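Local coordinates for uncharacterized protein (Acinetobacter baumannii, PDB 4PAR) that probably cleaves DNA containing 5-hydroxymethylcytosine, as a modification-dependent restriction endonuclease that joins a Vsr-like nuclease domain to an SRA-like recognition domain, at residues W262-A273 / Y285-A296. The protein carries 3 engineered substitutions. Sequence-based numbering, arbitrary orientation.
Sequences WKNGPQKRIVFA and YRFMGLYEFQKA. With nucleotides of chain C.
Arg269 and Tyr291 face each other as an antiparallel hydrogen-bonded pair: Arg269 N donates a hydrogen bond to Tyr291 O and Tyr291 N one to Arg269 O, both 2.9 Å long. On one side of them Phe293 N reaches Gln267 O; on the other, Val271 N meets Gly289 O almost in line with the carbonyl, and Ala273 and Arg286 form a second hydrogen-bonded pair, with N-H...O in both directions. Between these the register slips by one residue at a beta bulge, where Val271 O accepts a hydrogen bond from Met288 N instead. Gly289, next after Met288, has phi 142°, a conformation readily open to glycine.

Apolar side chains meet on both faces. Phe287 CB sits over one face of the Phe272 ring, a CH-pi contact 3.7 Å from its centroid, while the two rings lie obliquely at 48°. Phe287 CG stands anti to the backbone N (chi1 173°), which brings CD1 to 3.5 Å from Phe272 CE1. On the opposite face of the sheet, branched Val271 presses CG2 against Tyr291 CD1, and Met288 CE packs 3.7 Å from CB of small Ala273.

The segments belong to the hairpin of strands 268-276 and 283-295 in the SRA-like domain, flanked by strands 221-224 and 302-312. Where helix 252-264 ends, Phe293 packs CE1 on Trp262 CB.

Lys268 NZ, its chain bent at the last torsion, forms a 2.8 Å salt bridge with Glu292 OE1 from above the carboxylate plane. The buried Arg269 guanidinium turns away from strand 283-295, meeting Glu247 (salt bridge through NH1) and Trp224 (cation-pi). Tyr285 OH donates to OP2 of DA7 of chain C, 3.0 Å away, tying the hairpin to the DNA backbone.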
ATOM      1  N   TRP F 262     -10.784 -26.926  28.880  1.00147.95           N
ATOM      2  CA  TRP F 262     -11.803 -25.933  29.193  1.00142.99           C
ATOM      3  C   TRP F 262     -12.631 -26.359  30.397  1.00151.66           C
ATOM      4  O   TRP F 262     -12.984 -25.535  31.242  1.00154.54           O
ATOM      5  CB  TRP F 262     -12.729 -25.706  27.996  1.00143.48           C
ATOM      6  CG  TRP F 262     -12.125 -24.918  26.881  1.00133.18           C
ATOM      7  CD1 TRP F 262     -11.143 -23.978  26.976  1.00126.16           C
ATOM      8  CD2 TRP F 262     -12.464 -25.008  25.492  1.00135.64           C
ATOM      9  NE1 TRP F 262     -10.850 -23.473  25.732  1.00131.33           N
ATOM     10  CE2 TRP F 262     -11.648 -24.090  24.803  1.00137.00           C
ATOM     11  CE3 TRP F 262     -13.379 -25.777  24.764  1.00141.23           C
ATOM     12  CZ2 TRP F 262     -11.720 -23.918  23.421  1.00134.72           C
ATOM     13  CZ3 TRP F 262     -13.450 -25.604  23.392  1.00135.47           C
ATOM     14  CH2 TRP F 262     -12.625 -24.684  22.736  1.00130.15           C
ATOM     15  N   LYS F 263     -12.944 -27.650  30.467  1.00153.18           N
ATOM     16  CA  LYS F 263     -13.839 -28.157  31.502  1.00154.62           C
ATOM     17  C   LYS F 263     -13.227 -28.144  32.905  1.00162.93           C
ATOM     18  O   LYS F 263     -13.944 -27.937  33.885  1.00164.35           O
ATOM     19  CB  LYS F 263     -14.305 -29.575  31.155  1.00168.23           C
ATOM     20  CG  LYS F 263     -15.510 -29.624  30.221  1.00165.84           C
ATOM     21  CD  LYS F 263     -16.179 -30.998  30.239  1.00170.47           C
ATOM     22  CE  LYS F 263     -17.487 -30.989  29.457  1.00169.72           C
ATOM     23  NZ  LYS F 263     -18.203 -32.293  29.513  1.00159.11           N
ATOM     24  N   ASN F 264     -11.919 -28.362  33.019  1.00172.11           N
ATOM     25  CA  ASN F 264     -11.302 -28.359  34.348  1.00175.50           C
ATOM     26  C   ASN F 264     -11.047 -26.943  34.882  1.00163.58           C
ATOM     27  O   ASN F 264     -11.298 -26.666  36.055  1.00165.21           O
ATOM     28  CB  ASN F 264     -10.000 -29.175  34.355  1.00177.96           C
ATOM     29  CG  ASN F 264      -8.884 -28.526  33.556  1.00178.55           C
ATOM     30  OD1 ASN F 264      -8.711 -28.809  32.374  1.00186.00           O
ATOM     31  ND2 ASN F 264      -8.110 -27.663  34.207  1.00169.86           N
ATOM     32  N   GLY F 265     -10.556 -26.051  34.025  1.00138.12           N
ATOM     33  CA  GLY F 265     -10.305 -24.677  34.422  1.00138.07           C
ATOM     34  C   GLY F 265      -9.195 -24.029  33.614  1.00146.74           C
ATOM     35  O   GLY F 265      -8.567 -24.691  32.788  1.00165.50           O
ATOM     36  N   PRO F 266      -8.935 -22.733  33.850  1.00127.38           N
ATOM     37  CA  PRO F 266      -9.638 -21.842  34.783  1.00133.63           C
ATOM     38  C   PRO F 266     -11.022 -21.431  34.289  1.00134.63           C
ATOM     39  O   PRO F 266     -11.205 -21.167  33.101  1.00129.78           O
ATOM     40  CB  PRO F 266      -8.713 -20.627  34.863  1.00130.33           C
ATOM     41  CG  PRO F 266      -8.027 -20.608  33.545  1.00135.44           C
ATOM     42  CD  PRO F 266      -7.809 -22.051  33.190  1.00126.36           C
ATOM     43  N   GLN F 267     -11.976 -21.355  35.211  1.00136.73           N
ATOM     44  CA  GLN F 267     -13.379 -21.163  34.863  1.00130.67           C
ATOM     45  C   GLN F 267     -13.756 -19.715  34.567  1.00125.02           C
ATOM     46  O   GLN F 267     -14.872 -19.441  34.119  1.00125.17           O
ATOM     47  CB  GLN F 267     -14.264 -21.705  35.985  1.00141.25           C
ATOM     48  CG  GLN F 267     -14.249 -23.216  36.069  1.00133.25           C
ATOM     49  CD  GLN F 267     -14.559 -23.857  34.732  1.00126.88           C
ATOM     50  OE1 GLN F 267     -13.704 -24.502  34.129  1.00122.54           O
ATOM     51  NE2 GLN F 267     -15.793 -23.697  34.271  1.00125.40           N
ATOM     52  N   LYS F 268     -12.833 -18.794  34.810  1.00126.48           N
ATOM     53  CA  LYS F 268     -13.079 -17.384  34.522  1.00120.62           C
ATOM     54  C   LYS F 268     -11.988 -16.802  33.635  1.00117.57           C
ATOM     55  O   LYS F 268     -10.822 -17.180  33.741  1.00120.55           O
ATOM     56  CB  LYS F 268     -13.174 -16.576  35.816  1.00114.91           C
ATOM     57  CG  LYS F 268     -14.417 -16.841  36.638  1.00117.07           C
ATOM     58  CD  LYS F 268     -14.327 -16.148  37.987  1.00127.10           C
ATOM     59  CE  LYS F 268     -15.612 -16.314  38.779  1.00138.15           C
ATOM     60  NZ  LYS F 268     -16.770 -15.713  38.061  1.00133.45           N
ATOM     61  N   ARG F 269     -12.372 -15.888  32.752  1.00108.06           N
ATOM     62  CA  ARG F 269     -11.391 -15.176  31.943  1.00104.98           C
ATOM     63  C   ARG F 269     -11.730 -13.695  31.848  1.00111.61           C
ATOM     64  O   ARG F 269     -12.842 -13.329  31.476  1.00110.60           O
ATOM     65  CB  ARG F 269     -11.297 -15.780  30.540  1.00102.07           C
ATOM     66  CG  ARG F 269     -10.584 -17.120  30.475  1.00110.13           C
ATOM     67  CD  ARG F 269     -10.439 -17.597  29.035  1.00112.71           C
ATOM     68  NE  ARG F 269      -9.838 -18.925  28.952  1.00115.88           N
ATOM     69  CZ  ARG F 269      -9.640 -19.586  27.816  1.00109.67           C
ATOM     70  NH1 ARG F 269      -9.997 -19.042  26.660  1.00105.37           N
ATOM     71  NH2 ARG F 269      -9.086 -20.789  27.834  1.00111.59           N
ATOM     72  N   ILE F 270     -10.771 -12.847  32.204  1.00114.10           N
ATOM     73  CA  ILE F 270     -10.887 -11.415  31.955  1.00 96.39           C
ATOM     74  C   ILE F 270     -10.382 -11.136  30.538  1.00 93.17           C
ATOM     75  O   ILE F 270      -9.264 -11.517  30.173  1.00 93.21           O
ATOM     76  CB  ILE F 270     -10.108 -10.588  33.004  1.00 96.10           C
ATOM     77  CG1 ILE F 270      -9.679  -9.234  32.431  1.00111.15           C
ATOM     78  CG2 ILE F 270      -8.907 -11.369  33.506  1.00 97.52           C
ATOM     79  CD1 ILE F 270      -8.203  -9.147  32.073  1.00127.34           C
ATOM     80  N   VAL F 271     -11.214 -10.479  29.736  1.00100.38           N
ATOM     81  CA  VAL F 271     -10.955 -10.402  28.304  1.00 93.93           C
ATOM     82  C   VAL F 271     -10.510  -9.027  27.809  1.00 92.46           C
ATOM     83  O   VAL F 271     -11.091  -8.001  28.163  1.00 94.53           O
ATOM     84  CB  VAL F 271     -12.202 -10.820  27.506  1.00 85.95           C
ATOM     85  CG1 VAL F 271     -11.836 -11.096  26.058  1.00 89.20           C
ATOM     86  CG2 VAL F 271     -12.825 -12.045  28.127  1.00 88.34           C
ATOM     87  N   PHE F 272      -9.462  -9.031  26.990  1.00 89.34           N
ATOM     88  CA  PHE F 272      -9.061  -7.867  26.216  1.00 84.35           C
ATOM     89  C   PHE F 272      -8.955  -8.255  24.744  1.00 84.01           C
ATOM     90  O   PHE F 272      -8.071  -9.019  24.358  1.00 85.96           O
ATOM     91  CB  PHE F 272      -7.728  -7.308  26.711  1.00 85.95           C
ATOM     92  CG  PHE F 272      -7.848  -6.423  27.913  1.00 85.92           C
ATOM     93  CD1 PHE F 272      -8.083  -6.960  29.167  1.00 93.99           C
ATOM     94  CD2 PHE F 272      -7.708  -5.052  27.793  1.00 84.55           C
ATOM     95  CE1 PHE F 272      -8.185  -6.144  30.276  1.00 93.76           C
ATOM     96  CE2 PHE F 272      -7.808  -4.231  28.899  1.00 84.81           C
ATOM     97  CZ  PHE F 272      -8.047  -4.780  30.142  1.00 87.08           C
ATOM     98  N   ALA F 273      -9.846  -7.719  23.919  1.00 81.69           N
ATOM     99  CA  ALA F 273      -9.892  -8.100  22.514  1.00 81.70           C
ATOM    100  C   ALA F 273      -8.872  -7.323  21.698  1.00 81.33           C
ATOM    101  O   ALA F 273      -8.688  -6.122  21.899  1.00 81.85           O
ATOM    102  CB  ALA F 273     -11.285  -7.886  21.957  1.00 86.92           C
ATOM    103  N   TYR F 285      -5.612  -3.300  22.503  1.00 80.93           N
ATOM    104  CA  TYR F 285      -6.331  -4.301  23.281  1.00 83.38           C
ATOM    105  C   TYR F 285      -7.413  -3.679  24.164  1.00 89.50           C
ATOM    106  O   TYR F 285      -7.127  -2.926  25.100  1.00 81.14           O
ATOM    107  CB  TYR F 285      -5.325  -5.134  24.093  1.00 85.39           C
ATOM    108  CG  TYR F 285      -4.425  -5.919  23.162  1.00 84.98           C
ATOM    109  CD1 TYR F 285      -3.288  -5.341  22.614  1.00 84.65           C
ATOM    110  CD2 TYR F 285      -4.753  -7.210  22.772  1.00 85.71           C
ATOM    111  CE1 TYR F 285      -2.490  -6.032  21.730  1.00 84.89           C
ATOM    112  CE2 TYR F 285      -3.953  -7.916  21.891  1.00 89.92           C
ATOM    113  CZ  TYR F 285      -2.823  -7.320  21.372  1.00 88.67           C
ATOM    114  OH  TYR F 285      -2.020  -8.012  20.491  1.00101.51           O
ATOM    115  N   ARG F 286      -8.663  -4.011  23.840  1.00 82.99           N
ATOM    116  CA  ARG F 286      -9.833  -3.402  24.468  1.00 76.56           C
ATOM    117  C   ARG F 286     -10.490  -4.333  25.474  1.00 80.64           C
ATOM    118  O   ARG F 286     -10.778  -5.490  25.172  1.00 83.39           O
ATOM    119  CB  ARG F 286     -10.859  -2.993  23.406  1.00 73.64           C
ATOM    120  CG  ARG F 286     -12.259  -2.762  23.960  1.00 71.53           C
ATOM    121  CD  ARG F 286     -13.245  -2.342  22.875  1.00 71.74           C
ATOM    122  NE  ARG F 286     -13.004  -0.975  22.428  1.00 72.88           N
ATOM    123  CZ  ARG F 286     -13.433   0.102  23.074  1.00 75.32           C
ATOM    124  NH1 ARG F 286     -14.128  -0.026  24.195  1.00 88.74           N
ATOM    125  NH2 ARG F 286     -13.165   1.307  22.601  1.00 67.28           N
ATOM    126  N   PHE F 287     -10.746  -3.815  26.667  1.00 78.42           N
ATOM    127  CA  PHE F 287     -11.352  -4.618  27.710  1.00 82.22           C
ATOM    128  C   PHE F 287     -12.799  -4.913  27.345  1.00 80.96           C
ATOM    129  O   PHE F 287     -13.594  -3.992  27.184  1.00 77.26           O
ATOM    130  CB  PHE F 287     -11.261  -3.870  29.042  1.00 81.36           C
ATOM    131  CG  PHE F 287     -11.996  -4.524  30.166  1.00 80.07           C
ATOM    132  CD1 PHE F 287     -11.596  -5.754  30.655  1.00 82.49           C
ATOM    133  CD2 PHE F 287     -13.076  -3.891  30.755  1.00 83.60           C
ATOM    134  CE1 PHE F 287     -12.270  -6.346  31.699  1.00 88.55           C
ATOM    135  CE2 PHE F 287     -13.753  -4.476  31.801  1.00 89.21           C
ATOM    136  CZ  PHE F 287     -13.348  -5.703  32.278  1.00 88.39           C
ATOM    137  N   MET F 288     -13.131  -6.193  27.187  1.00 83.42           N
ATOM    138  CA  MET F 288     -14.510  -6.579  26.911  1.00 78.17           C
ATOM    139  C   MET F 288     -15.324  -6.941  28.150  1.00 85.35           C
ATOM    140  O   MET F 288     -16.553  -6.925  28.113  1.00104.52           O
ATOM    141  CB  MET F 288     -14.532  -7.758  25.933  1.00 77.94           C
ATOM    142  CG  MET F 288     -14.113  -7.390  24.522  1.00 82.81           C
ATOM    143  SD  MET F 288     -14.994  -5.934  23.920  1.00102.61           S
ATOM    144  CE  MET F 288     -14.335  -5.789  22.260  1.00106.51           C
ATOM    145  N   GLY F 289     -14.647  -7.273  29.244  1.00 85.10           N
ATOM    146  CA  GLY F 289     -15.351  -7.641  30.460  1.00 80.88           C
ATOM    147  C   GLY F 289     -14.684  -8.764  31.238  1.00 87.90           C
ATOM    148  O   GLY F 289     -13.583  -9.213  30.900  1.00 91.30           O
ATOM    149  N   LEU F 290     -15.378  -9.234  32.271  1.00 98.11           N
ATOM    150  CA  LEU F 290     -15.016 -10.461  32.976  1.00100.77           C
ATOM    151  C   LEU F 290     -16.053 -11.537  32.676  1.00 99.22           C
ATOM    152  O   LEU F 290     -17.228 -11.419  33.070  1.00102.76           O
ATOM    153  CB  LEU F 290     -14.906 -10.230  34.483  1.00 99.03           C
ATOM    154  CG  LEU F 290     -14.559 -11.473  35.307  1.00 94.32           C
ATOM    155  CD1 LEU F 290     -13.306 -12.140  34.770  1.00 95.82           C
ATOM    156  CD2 LEU F 290     -14.387 -11.115  36.772  1.00 96.46           C
ATOM    157  N   TYR F 291     -15.593 -12.582  31.988  1.00100.25           N
ATOM    158  CA  TYR F 291     -16.449 -13.611  31.404  1.00110.13           C
ATOM    159  C   TYR F 291     -16.310 -14.966  32.108  1.00122.79           C
ATOM    160  O   TYR F 291     -15.240 -15.312  32.622  1.00132.66           O
ATOM    161  CB  TYR F 291     -16.130 -13.779  29.910  1.00 95.95           C
ATOM    162  CG  TYR F 291     -16.625 -12.661  29.016  1.00 87.74           C
ATOM    163  CD1 TYR F 291     -16.114 -11.374  29.128  1.00 98.03           C
ATOM    164  CD2 TYR F 291     -17.589 -12.899  28.042  1.00 87.37           C
ATOM    165  CE1 TYR F 291     -16.560 -10.351  28.310  1.00106.81           C
ATOM    166  CE2 TYR F 291     -18.043 -11.884  27.220  1.00 96.03           C
ATOM    167  CZ  TYR F 291     -17.524 -10.610  27.357  1.00106.40           C
ATOM    168  OH  TYR F 291     -17.965  -9.589  26.543  1.00 98.01           O
ATOM    169  N   GLU F 292     -17.399 -15.733  32.106  1.00116.98           N
ATOM    170  CA  GLU F 292     -17.435 -17.033  32.768  1.00126.54           C
ATOM    171  C   GLU F 292     -17.860 -18.145  31.804  1.00130.14           C
ATOM    172  O   GLU F 292     -18.755 -17.960  30.976  1.00130.69           O
ATOM    173  CB  GLU F 292     -18.376 -16.981  33.973  1.00132.29           C
ATOM    174  CG  GLU F 292     -18.204 -18.116  34.965  1.00137.25           C
ATOM    175  CD  GLU F 292     -18.959 -17.866  36.256  1.00144.47           C
ATOM    176  OE1 GLU F 292     -18.324 -17.890  37.331  1.00155.40           O
ATOM    177  OE2 GLU F 292     -20.186 -17.640  36.195  1.00143.16           O
ATOM    178  N   PHE F 293     -17.220 -19.304  31.941  1.00120.03           N
ATOM    179  CA  PHE F 293     -17.401 -20.444  31.038  1.00112.66           C
ATOM    180  C   PHE F 293     -18.710 -21.189  31.328  1.00123.69           C
ATOM    181  O   PHE F 293     -18.918 -21.657  32.450  1.00130.89           O
ATOM    182  CB  PHE F 293     -16.185 -21.377  31.183  1.00112.70           C
ATOM    183  CG  PHE F 293     -16.400 -22.780  30.673  1.00119.67           C
ATOM    184  CD1 PHE F 293     -15.943 -23.153  29.422  1.00115.76           C
ATOM    185  CD2 PHE F 293     -17.007 -23.740  31.470  1.00124.09           C
ATOM    186  CE1 PHE F 293     -16.128 -24.440  28.964  1.00127.49           C
ATOM    187  CE2 PHE F 293     -17.198 -25.026  31.017  1.00129.85           C
ATOM    188  CZ  PHE F 293     -16.756 -25.380  29.766  1.00132.63           C
ATOM    189  N   GLN F 294     -19.619 -21.249  30.349  1.00129.68           N
ATOM    190  CA  GLN F 294     -20.862 -22.004  30.553  1.00126.31           C
ATOM    191  C   GLN F 294     -20.939 -23.413  29.932  1.00127.18           C
ATOM    192  O   GLN F 294     -21.786 -24.202  30.332  1.00125.60           O
ATOM    193  CB  GLN F 294     -22.048 -21.175  30.017  1.00127.18           C
ATOM    194  CG  GLN F 294     -22.132 -19.776  30.599  1.00133.17           C
ATOM    195  CD  GLN F 294     -23.389 -19.551  31.403  1.00142.63           C
ATOM    196  OE1 GLN F 294     -24.487 -19.910  30.976  1.00159.26           O
ATOM    197  NE2 GLN F 294     -23.237 -18.960  32.583  1.00131.86           N
ATOM    198  N   LYS F 295     -20.083 -23.716  28.950  1.00134.02           N
ATOM    199  CA  LYS F 295     -20.321 -24.914  28.123  1.00141.84           C
ATOM    200  C   LYS F 295     -19.135 -25.521  27.357  1.00136.11           C
ATOM    201  O   LYS F 295     -18.276 -24.794  26.888  1.00146.23           O
ATOM    202  CB  LYS F 295     -21.435 -24.572  27.131  1.00146.32           C
ATOM    203  CG  LYS F 295     -21.793 -25.680  26.170  1.00137.44           C
ATOM    204  CD  LYS F 295     -23.117 -25.385  25.444  1.00136.36           C
ATOM    205  CE  LYS F 295     -24.009 -24.382  26.199  1.00133.65           C
ATOM    206  NZ  LYS F 295     -25.462 -24.587  25.921  1.00137.62           N
ATOM    207  N   ALA F 296     -19.138 -26.846  27.183  1.00132.61           N
ATOM    208  CA  ALA F 296     -18.277 -27.506  26.193  1.00138.12           C
ATOM    209  C   ALA F 296     -19.123 -28.109  25.056  1.00146.84           C
ATOM    210  O   ALA F 296     -20.294 -28.445  25.267  1.00147.60           O
ATOM    211  CB  ALA F 296     -17.435 -28.583  26.845  1.00152.76           C
TER
ATOM    212  P    DA C   7       1.312  -6.921  20.171  1.00112.94           P
ATOM    213  OP1  DA C   7       0.913  -6.326  21.465  1.00119.64           O
ATOM    214  OP2  DA C   7       0.359  -6.932  19.038  1.00115.19           O
ATOM    215  O5'  DA C   7       2.668  -6.230  19.682  1.00104.08           O
ATOM    216  C5'  DA C   7       3.731  -6.047  20.592  1.00101.32           C
ATOM    217  C4'  DA C   7       4.960  -5.503  19.891  1.00102.99           C
ATOM    218  O4'  DA C   7       5.457  -6.480  18.946  1.00110.29           O
ATOM    219  C3'  DA C   7       4.745  -4.211  19.106  1.00 99.85           C
ATOM    220  O3'  DA C   7       5.745  -3.269  19.473  1.00 95.44           O
ATOM    221  C2'  DA C   7       4.879  -4.645  17.641  1.00106.56           C
ATOM    222  C1'  DA C   7       5.816  -5.835  17.750  1.00110.80           C
ATOM    223  N9   DA C   7       5.685  -6.804  16.661  1.00114.78           N
ATOM    224  C8   DA C   7       4.562  -7.498  16.317  1.00121.32           C
ATOM    225  N7   DA C   7       4.733  -8.319  15.309  1.00122.52           N
ATOM    226  C5   DA C   7       6.064  -8.162  14.969  1.00119.03           C
ATOM    227  C6   DA C   7       6.863  -8.757  13.973  1.00117.03           C
ATOM    228  N6   DA C   7       6.402  -9.668  13.112  1.00115.76           N
ATOM    229  N1   DA C   7       8.158  -8.380  13.899  1.00117.71           N
ATOM    230  C2   DA C   7       8.613  -7.468  14.771  1.00118.30           C
ATOM    231  N3   DA C   7       7.957  -6.838  15.749  1.00119.79           N
ATOM    232  C4   DA C   7       6.672  -7.234  15.795  1.00119.12           C
TER